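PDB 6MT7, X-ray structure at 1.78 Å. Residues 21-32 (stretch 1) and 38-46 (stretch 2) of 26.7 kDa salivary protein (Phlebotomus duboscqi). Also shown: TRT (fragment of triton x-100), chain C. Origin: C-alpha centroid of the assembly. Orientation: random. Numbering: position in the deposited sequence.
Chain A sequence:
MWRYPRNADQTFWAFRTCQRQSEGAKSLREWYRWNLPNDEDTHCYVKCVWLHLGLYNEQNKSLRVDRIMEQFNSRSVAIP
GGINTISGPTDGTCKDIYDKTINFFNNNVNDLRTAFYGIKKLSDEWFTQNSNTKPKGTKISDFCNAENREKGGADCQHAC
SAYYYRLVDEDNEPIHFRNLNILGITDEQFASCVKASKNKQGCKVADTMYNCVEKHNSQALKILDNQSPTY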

ATOM      1  N   GLN A  21      -1.238  -8.380  -7.458  1.00  6.77           N
ATOM      2  CA  GLN A  21      -1.878  -9.524  -6.829  1.00  6.57           C
ATOM      3  C   GLN A  21      -3.087 -10.028  -7.608  1.00 12.81           C
ATOM      4  O   GLN A  21      -3.552 -11.137  -7.334  1.00 12.22           O
ATOM      5  CB  GLN A  21      -2.238  -9.170  -5.383  1.00  7.22           C
ATOM      6  CG  GLN A  21      -0.951  -8.908  -4.583  1.00 10.43           C
ATOM      7  CD  GLN A  21      -1.145  -8.632  -3.104  1.00 12.37           C
ATOM      8  OE1 GLN A  21      -2.275  -8.561  -2.594  1.00 15.16           O
ATOM      9  NE2 GLN A  21      -0.026  -8.467  -2.401  1.00  9.32           N
ATOM     10  N   SER A  22      -3.582  -9.270  -8.586  1.00  9.86           N
ATOM     11  CA  SER A  22      -4.682  -9.700  -9.450  1.00  8.33           C
ATOM     12  C   SER A  22      -4.315  -9.535 -10.920  1.00  8.06           C
ATOM     13  O   SER A  22      -5.148  -9.153 -11.742  1.00 10.84           O
ATOM     14  CB  SER A  22      -5.966  -8.925  -9.152  1.00 10.14           C
ATOM     15  OG  SER A  22      -6.389  -9.093  -7.801  1.00 13.13           O
ATOM     16  N   GLU A  23      -3.072  -9.839 -11.281  1.00 10.02           N
ATOM     17  CA  GLU A  23      -2.585  -9.447 -12.604  1.00 10.15           C
ATOM     18  C   GLU A  23      -3.227 -10.235 -13.742  1.00 14.47           C
ATOM     19  O   GLU A  23      -3.153  -9.791 -14.894  1.00 13.75           O
ATOM     20  CB  GLU A  23      -1.069  -9.600 -12.669  1.00 15.40           C
ATOM     21  CG  GLU A  23      -0.582 -11.027 -12.454  1.00 20.20           C
ATOM     22  CD  GLU A  23       0.923 -11.108 -12.407  1.00 22.30           C
ATOM     23  OE1 GLU A  23       1.566 -10.079 -12.708  1.00 17.59           O
ATOM     24  OE2 GLU A  23       1.464 -12.186 -12.059  1.00 17.57           O
ATOM     25  N   GLY A  24      -3.838 -11.384 -13.456  1.00 10.26           N
ATOM     26  CA  GLY A  24      -4.551 -12.162 -14.451  1.00  9.88           C
ATOM     27  C   GLY A  24      -6.012 -11.803 -14.619  1.00 10.14           C
ATOM     28  O   GLY A  24      -6.743 -12.503 -15.332  1.00  8.40           O
ATOM     29  N   ALA A  25      -6.465 -10.721 -13.986  1.00  6.09           N
ATOM     30  CA  ALA A  25      -7.874 -10.361 -14.011  1.00  7.99           C
ATOM     31  C   ALA A  25      -8.313  -9.865 -15.380  1.00  8.42           C
ATOM     32  O   ALA A  25      -7.605  -9.097 -16.040  1.00  7.57           O
ATOM     33  CB  ALA A  25      -8.157  -9.277 -12.973  1.00  9.45           C
ATOM     34  N   LYS A  26      -9.531 -10.266 -15.770  1.00  6.14           N
ATOM     35  CA  LYS A  26     -10.118  -9.815 -17.029  1.00 10.35           C
ATOM     36  C   LYS A  26     -10.213  -8.292 -17.105  1.00  8.20           C
ATOM     37  O   LYS A  26     -10.053  -7.699 -18.183  1.00  8.22           O
ATOM     38  CB  LYS A  26     -11.505 -10.436 -17.183  1.00 12.83           C
ATOM     39  CG  LYS A  26     -12.071 -10.333 -18.575  1.00 25.98           C
ATOM     40  CD  LYS A  26     -11.545 -11.464 -19.416  1.00 34.02           C
ATOM     41  CE  LYS A  26     -12.384 -11.662 -20.652  1.00 32.43           C
ATOM     42  NZ  LYS A  26     -11.634 -12.484 -21.620  1.00 24.61           N
ATOM     43  N   SER A  27     -10.485  -7.640 -15.978  1.00  7.96           N
ATOM     44  CA  SER A  27     -10.769  -6.214 -15.969  1.00  6.48           C
ATOM     45  C   SER A  27      -9.555  -5.352 -15.654  1.00  6.75           C
ATOM     46  O   SER A  27      -9.715  -4.138 -15.472  1.00  6.66           O
ATOM     47  CB  SER A  27     -11.900  -5.907 -14.982  1.00  7.10           C
ATOM     48  OG  SER A  27     -13.123  -6.461 -15.440  1.00  6.95           O
ATOM     49  N   LEU A  28      -8.345  -5.930 -15.634  1.00  6.53           N
ATOM     50  CA  LEU A  28      -7.145  -5.138 -15.339  1.00  6.60           C
ATOM     51  C   LEU A  28      -7.086  -3.852 -16.159  1.00  7.82           C
ATOM     52  O   LEU A  28      -6.845  -2.767 -15.615  1.00  7.59           O
ATOM     53  CB  LEU A  28      -5.880  -5.968 -15.586  1.00  6.63           C
ATOM     54  CG  LEU A  28      -4.557  -5.227 -15.342  1.00  7.70           C
ATOM     55  CD1 LEU A  28      -4.377  -4.883 -13.855  1.00  8.70           C
ATOM     56  CD2 LEU A  28      -3.347  -6.020 -15.864  1.00  9.38           C
ATOM     57  N   ARG A  29      -7.289  -3.959 -17.478  1.00  7.12           N
ATOM     58  CA  ARG A  29      -7.188  -2.777 -18.333  1.00  7.44           C
ATOM     59  C   ARG A  29      -8.212  -1.723 -17.937  1.00  8.21           C
ATOM     60  O   ARG A  29      -7.942  -0.519 -18.035  1.00  8.82           O
ATOM     61  CB  ARG A  29      -7.379  -3.156 -19.802  1.00  7.73           C
ATOM     62  CG  ARG A  29      -7.048  -2.004 -20.769  1.00  8.14           C
ATOM     63  CD  ARG A  29      -8.282  -1.168 -21.147  1.00 11.03           C
ATOM     64  NE  ARG A  29      -7.908  -0.007 -21.956  1.00 11.76           N
ATOM     65  CZ  ARG A  29      -7.339   1.098 -21.491  1.00  8.84           C
ATOM     66  NH1 ARG A  29      -7.062   1.235 -20.201  1.00 11.96           N
ATOM     67  NH2 ARG A  29      -7.029   2.083 -22.337  1.00 12.78           N
ATOM     68  N   GLU A  30      -9.403  -2.157 -17.511  1.00  7.31           N
ATOM     69  CA  GLU A  30     -10.405  -1.191 -17.068  1.00  7.37           C
ATOM     70  C   GLU A  30      -9.938  -0.442 -15.830  1.00  7.23           C
ATOM     71  O   GLU A  30     -10.146   0.771 -15.717  1.00  7.41           O
ATOM     72  CB  GLU A  30     -11.738  -1.886 -16.803  1.00  7.22           C
ATOM     73  CG  GLU A  30     -12.392  -2.450 -18.063  1.00  7.39           C
ATOM     74  CD  GLU A  30     -12.536  -1.423 -19.178  1.00 16.13           C
ATOM     75  OE1 GLU A  30     -12.321  -1.787 -20.353  1.00 16.46           O
ATOM     76  OE2 GLU A  30     -12.870  -0.255 -18.894  1.00  8.21           O
ATOM     77  N   TRP A  31      -9.317  -1.146 -14.880  1.00  6.95           N
ATOM     78  CA  TRP A  31      -8.811  -0.461 -13.697  1.00  6.84           C
ATOM     79  C   TRP A  31      -7.822   0.626 -14.086  1.00  7.05           C
ATOM     80  O   TRP A  31      -7.796   1.692 -13.464  1.00  7.26           O
ATOM     81  CB  TRP A  31      -8.150  -1.439 -12.727  1.00  6.56           C
ATOM     82  CG  TRP A  31      -8.955  -2.653 -12.405  1.00  7.36           C
ATOM     83  CD1 TRP A  31     -10.317  -2.814 -12.518  1.00  6.37           C
ATOM     84  CD2 TRP A  31      -8.445  -3.887 -11.892  1.00  7.49           C
ATOM     85  NE1 TRP A  31     -10.673  -4.087 -12.115  1.00  6.17           N
ATOM     86  CE2 TRP A  31      -9.542  -4.764 -11.732  1.00  6.15           C
ATOM     87  CE3 TRP A  31      -7.161  -4.339 -11.563  1.00  7.75           C
ATOM     88  CZ2 TRP A  31      -9.390  -6.072 -11.266  1.00  6.29           C
ATOM     89  CZ3 TRP A  31      -7.013  -5.646 -11.096  1.00  5.98           C
ATOM     90  CH2 TRP A  31      -8.119  -6.487 -10.941  1.00  5.86           C
ATOM     91  N   TYR A  32      -7.010   0.380 -15.120  1.00  7.21           N
ATOM     92  CA  TYR A  32      -6.026   1.381 -15.522  1.00  7.43           C
ATOM     93  C   TYR A  32      -6.684   2.693 -15.922  1.00 13.11           C
ATOM     94  O   TYR A  32      -6.067   3.756 -15.785  1.00 10.65           O
ATOM     95  CB  TYR A  32      -5.195   0.886 -16.699  1.00  7.62           C
ATOM     96  CG  TYR A  32      -3.969   0.076 -16.349  1.00  8.46           C
ATOM     97  CD1 TYR A  32      -3.977  -0.856 -15.330  1.00 11.92           C
ATOM     98  CD2 TYR A  32      -2.800   0.224 -17.095  1.00 18.26           C
ATOM     99  CE1 TYR A  32      -2.830  -1.618 -15.045  1.00 12.09           C
ATOM    100  CE2 TYR A  32      -1.672  -0.509 -16.815  1.00 19.03           C
ATOM    101  CZ  TYR A  32      -1.690  -1.433 -15.800  1.00 20.41           C
ATOM    102  OH  TYR A  32      -0.546  -2.162 -15.542  1.00 24.22           O
TER
HETATM  103  C25 TRT C 301       0.837   1.294 -15.054  1.00 34.71           C
HETATM  104  O24 TRT C 301       0.351   2.027 -13.934  1.00 38.21           O
HETATM  105  C23 TRT C 301      -1.066   1.954 -13.776  1.00 32.88           C
HETATM  106  C22 TRT C 301      -1.388   2.447 -12.371  1.00 36.26           C
HETATM  107  O21 TRT C 301      -2.790   2.612 -12.157  1.00 26.62           O
HETATM  108  C20 TRT C 301      -2.983   3.143 -10.851  1.00 23.53           C
HETATM  109  C19 TRT C 301      -4.445   3.501 -10.659  1.00 12.66           C
HETATM  110  O18 TRT C 301      -5.150   2.349 -10.204  1.00 15.22           O
HETATM  111  C17 TRT C 301      -6.340   2.194 -10.949  1.00 11.02           C
HETATM  112  C16 TRT C 301      -7.543   2.579 -10.113  1.00 13.94           C
HETATM  113  O15 TRT C 301      -7.923   1.508  -9.242  1.00 14.09           O
HETATM  114  C12 TRT C 301      -8.699   1.788  -8.131  1.00  7.83           C
HETATM  115  C13 TRT C 301      -9.535   2.899  -8.119  1.00  7.15           C
HETATM  116  C14 TRT C 301     -10.319   3.184  -6.995  1.00  6.58           C
HETATM  117  C11 TRT C 301      -8.645   0.963  -7.015  1.00  8.46           C
HETATM  118  C10 TRT C 301      -9.427   1.243  -5.899  1.00  7.60           C
HETATM  119  C9  TRT C 301     -10.265   2.351  -5.874  1.00  6.38           C
HETATM  120  C6  TRT C 301     -11.084   2.624  -4.647  1.00  9.42           C
HETATM  121  C8  TRT C 301     -12.499   2.157  -4.965  1.00 11.88           C
HETATM  122  C7  TRT C 301     -10.570   1.775  -3.489  1.00  8.70           C
HETATM  123  C5  TRT C 301     -11.127   4.139  -4.343  1.00 11.03           C
HETATM  124  C1  TRT C 301      -9.923   4.925  -3.773  1.00 17.49           C
HETATM  125  C2  TRT C 301      -8.564   4.587  -4.374  1.00 22.53           C
HETATM  126  C4  TRT C 301     -10.186   6.400  -4.047  1.00 20.06           C
HETATM  127  C3  TRT C 301      -9.793   4.814  -2.260  1.00 19.11           C
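Stretch 2 38-46: NDEDTHCYV

After Asn-38, stretch 2 passes through the extended Asp-39 and turns into a helix from Glu-40 through Val-46 that runs on later in the chain. It lies along a stretch 1 that is mostly turns: one type I turn from Ser-22 to Ala-25, a second from Ala-25 to Leu-28, then a helix beginning at Leu-28. The two helices point broadly the same way, with 46° between their N-to-C directions (signed crossing angle -46°), but their axes come no closer than 11.1 Å. That gap is wide enough for a large side chain, and Trp-31 and Tyr-45 reach into it. The Trp-31 six-membered ring and the Tyr-45 ring form an offset stack, planes at 4° and centroids 4.0 Å apart, with Trp-31 CD2 3.5 Å from Tyr-45 CD2. Tyr-45 CB also sits over the indole face, 3.9 Å from the centroid of its six-membered ring.

Around this stack the polar groups find partners. The indole edge gives its one N-H to stretch 2: Trp-31 NE1 donates to Thr-42 OG1 at 2.9 Å. Thr-42 OG1 in turn donates to Asp-39 OD1 at 2.6 Å, so one hydroxyl both accepts and donates, relaying the indole to a carboxylate. Asp-39 is the N-cap of its helix, and the same OD1 takes the backbone amide Thr-42 N at 2.9 Å. Its other oxygen faces stretch 1, where Ser-27 OG donates to Asp-39 OD2 at 2.6 Å. Ser-27 holds the N-cap position of its own helix but makes no capping bond with its side chain; the hydroxyl is spent across the contact instead.

Waters complete the accounting where the turns leave amides free. One accepts from Ser-27 N at 3.0 Å and donates to Asp-39 OD1 at 3.0 Å. Another accepts from Lys-26 N at 3.1 Å and donates to Asp-41 OD2 at 2.5 Å; that carboxylate oxygen also lies 3.7 Å from Ala-25 CB, and here the Ala-25 and Asp-41 CA atoms are 6.0 Å apart. A third joins Ser-22 OG, at 2.5 Å, to Asp-41 O, to which it donates at 2.7 Å; this carbonyl already accepts from Tyr-45 N at 2.9 Å within its helix.

Beyond the stack, Tyr-45 OH donates to O15 of the Triton fragment at 2.9 Å. The design rule is economical: one nearly parallel aromatic pair stacks between the helices, and a capping aspartate takes its own helix amide, the threonine hydroxyl and the serine hydroxyl across the contact, while waters bridge to Asp-39 and Asp-41.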

ATOM      1  N   ASN A  38     -18.258  -4.710 -12.272  1.00  6.30           N
ATOM      2  CA  ASN A  38     -18.892  -5.553 -11.255  1.00  6.11           C
ATOM      3  C   ASN A  38     -18.554  -7.022 -11.509  1.00 10.69           C
ATOM      4  O   ASN A  38     -19.382  -7.827 -11.943  1.00 10.42           O
ATOM      5  CB  ASN A  38     -20.396  -5.310 -11.237  1.00  8.05           C
ATOM      6  CG  ASN A  38     -21.102  -6.052 -10.117  1.00 11.15           C
ATOM      7  OD1 ASN A  38     -20.492  -6.406  -9.110  1.00 10.93           O
ATOM      8  ND2 ASN A  38     -22.408  -6.280 -10.287  1.00 11.78           N
ATOM      9  N   ASP A  39     -17.300  -7.371 -11.221  1.00  8.17           N
ATOM     10  CA  ASP A  39     -16.881  -8.768 -11.282  1.00  6.90           C
ATOM     11  C   ASP A  39     -16.020  -9.099 -10.071  1.00  9.10           C
ATOM     12  O   ASP A  39     -15.518  -8.215  -9.380  1.00  6.06           O
ATOM     13  CB  ASP A  39     -16.157  -9.132 -12.605  1.00  5.67           C
ATOM     14  CG  ASP A  39     -14.960  -8.237 -12.928  1.00 11.93           C
ATOM     15  OD1 ASP A  39     -14.070  -8.047 -12.066  1.00  8.96           O
ATOM     16  OD2 ASP A  39     -14.880  -7.773 -14.087  1.00 12.09           O
ATOM     17  N   GLU A  40     -15.895 -10.402  -9.802  1.00  9.74           N
ATOM     18  CA  GLU A  40     -15.278 -10.858  -8.558  1.00  6.77           C
ATOM     19  C   GLU A  40     -13.847 -10.360  -8.408  1.00  6.32           C
ATOM     20  O   GLU A  40     -13.449  -9.932  -7.319  1.00  7.34           O
ATOM     21  CB  GLU A  40     -15.318 -12.389  -8.488  1.00  6.61           C
ATOM     22  CG  GLU A  40     -14.704 -12.963  -7.208  1.00  7.79           C
ATOM     23  CD  GLU A  40     -14.932 -14.466  -7.114  1.00 14.61           C
ATOM     24  OE1 GLU A  40     -15.970 -14.927  -7.626  1.00 16.05           O
ATOM     25  OE2 GLU A  40     -14.080 -15.173  -6.554  1.00 16.01           O
ATOM     26  N   ASP A  41     -13.041 -10.421  -9.475  1.00  6.83           N
ATOM     27  CA  ASP A  41     -11.655  -9.980  -9.334  1.00  7.63           C
ATOM     28  C   ASP A  41     -11.583  -8.487  -9.026  1.00  5.49           C
ATOM     29  O   ASP A  41     -10.736  -8.052  -8.231  1.00  5.82           O
ATOM     30  CB  ASP A  41     -10.852 -10.330 -10.587  1.00  7.42           C
ATOM     31  CG  ASP A  41     -10.446 -11.800 -10.616  1.00 15.18           C
ATOM     32  OD1 ASP A  41     -10.613 -12.474  -9.577  1.00 22.34           O
ATOM     33  OD2 ASP A  41      -9.965 -12.269 -11.659  1.00 17.16           O
ATOM     34  N   THR A  42     -12.481  -7.693  -9.616  1.00  5.86           N
ATOM     35  CA  THR A  42     -12.519  -6.266  -9.287  1.00  6.27           C
ATOM     36  C   THR A  42     -12.969  -6.044  -7.846  1.00  5.62           C
ATOM     37  O   THR A  42     -12.444  -5.162  -7.153  1.00  6.36           O
ATOM     38  CB  THR A  42     -13.449  -5.511 -10.240  1.00  5.84           C
ATOM     39  OG1 THR A  42     -13.018  -5.691 -11.589  1.00  5.94           O
ATOM     40  CG2 THR A  42     -13.430  -4.014  -9.937  1.00  5.99           C
ATOM     41  N   HIS A  43     -13.945  -6.826  -7.373  1.00  5.55           N
ATOM     42  CA  HIS A  43     -14.330  -6.726  -5.967  1.00  5.53           C
ATOM     43  C   HIS A  43     -13.116  -6.893  -5.068  1.00  5.48           C
ATOM     44  O   HIS A  43     -12.902  -6.106  -4.146  1.00  5.75           O
ATOM     45  CB  HIS A  43     -15.377  -7.778  -5.591  1.00  5.46           C
ATOM     46  CG  HIS A  43     -16.623  -7.739  -6.424  1.00 12.34           C
ATOM     47  ND1 HIS A  43     -17.519  -8.787  -6.460  1.00  9.56           N
ATOM     48  CD2 HIS A  43     -17.124  -6.787  -7.246  1.00  8.89           C
ATOM     49  CE1 HIS A  43     -18.517  -8.482  -7.269  1.00  9.28           C
ATOM     50  NE2 HIS A  43     -18.300  -7.275  -7.763  1.00  5.64           N
ATOM     51  N   CYS A  44     -12.314  -7.935  -5.310  1.00  5.46           N
ATOM     52  CA  CYS A  44     -11.208  -8.191  -4.401  1.00  9.51           C
ATOM     53  C   CYS A  44     -10.053  -7.231  -4.624  1.00  5.69           C
ATOM     54  O   CYS A  44      -9.333  -6.908  -3.672  1.00  6.25           O
ATOM     55  CB  CYS A  44     -10.747  -9.645  -4.523  1.00 10.99           C
ATOM     56  SG  CYS A  44     -11.965 -10.760  -3.742  1.00 12.48           S
ATOM     57  N   TYR A  45      -9.895  -6.725  -5.848  1.00  5.50           N
ATOM     58  CA  TYR A  45      -8.934  -5.652  -6.085  1.00  5.58           C
ATOM     59  C   TYR A  45      -9.288  -4.407  -5.270  1.00  9.47           C
ATOM     60  O   TYR A  45      -8.407  -3.765  -4.670  1.00  5.66           O
ATOM     61  CB  TYR A  45      -8.893  -5.339  -7.585  1.00  5.66           C
ATOM     62  CG  TYR A  45      -8.117  -4.094  -7.947  1.00  5.78           C
ATOM     63  CD1 TYR A  45      -6.747  -4.027  -7.735  1.00  5.79           C
ATOM     64  CD2 TYR A  45      -8.758  -3.000  -8.517  1.00  5.91           C
ATOM     65  CE1 TYR A  45      -6.020  -2.883  -8.069  1.00  7.12           C
ATOM     66  CE2 TYR A  45      -8.043  -1.849  -8.852  1.00  7.45           C
ATOM     67  CZ  TYR A  45      -6.681  -1.802  -8.631  1.00  7.32           C
ATOM     68  OH  TYR A  45      -5.986  -0.661  -8.964  1.00  7.79           O
ATOM     69  N   VAL A  46     -10.581  -4.068  -5.217  1.00  5.66           N
ATOM     70  CA  VAL A  46     -11.030  -2.885  -4.486  1.00  5.76           C
ATOM     71  C   VAL A  46     -10.793  -3.061  -2.987  1.00  6.24           C
ATOM     72  O   VAL A  46     -10.271  -2.166  -2.312  1.00  5.78           O
ATOM     73  CB  VAL A  46     -12.509  -2.599  -4.815  1.00  6.46           C
ATOM     74  CG1 VAL A  46     -13.134  -1.651  -3.775  1.00  5.96           C
ATOM     75  CG2 VAL A  46     -12.624  -2.010  -6.247  1.00  5.96           C
TER
HETATM   76  O   HOH W   1      -8.765  -9.717  -7.585  1.00 19.04           O
HETATM   77  O   HOH W   2     -11.286 -11.728 -13.719  1.00 18.27           O
HETATM   78  O   HOH W   3     -11.704  -8.943 -13.604  1.00 11.02           O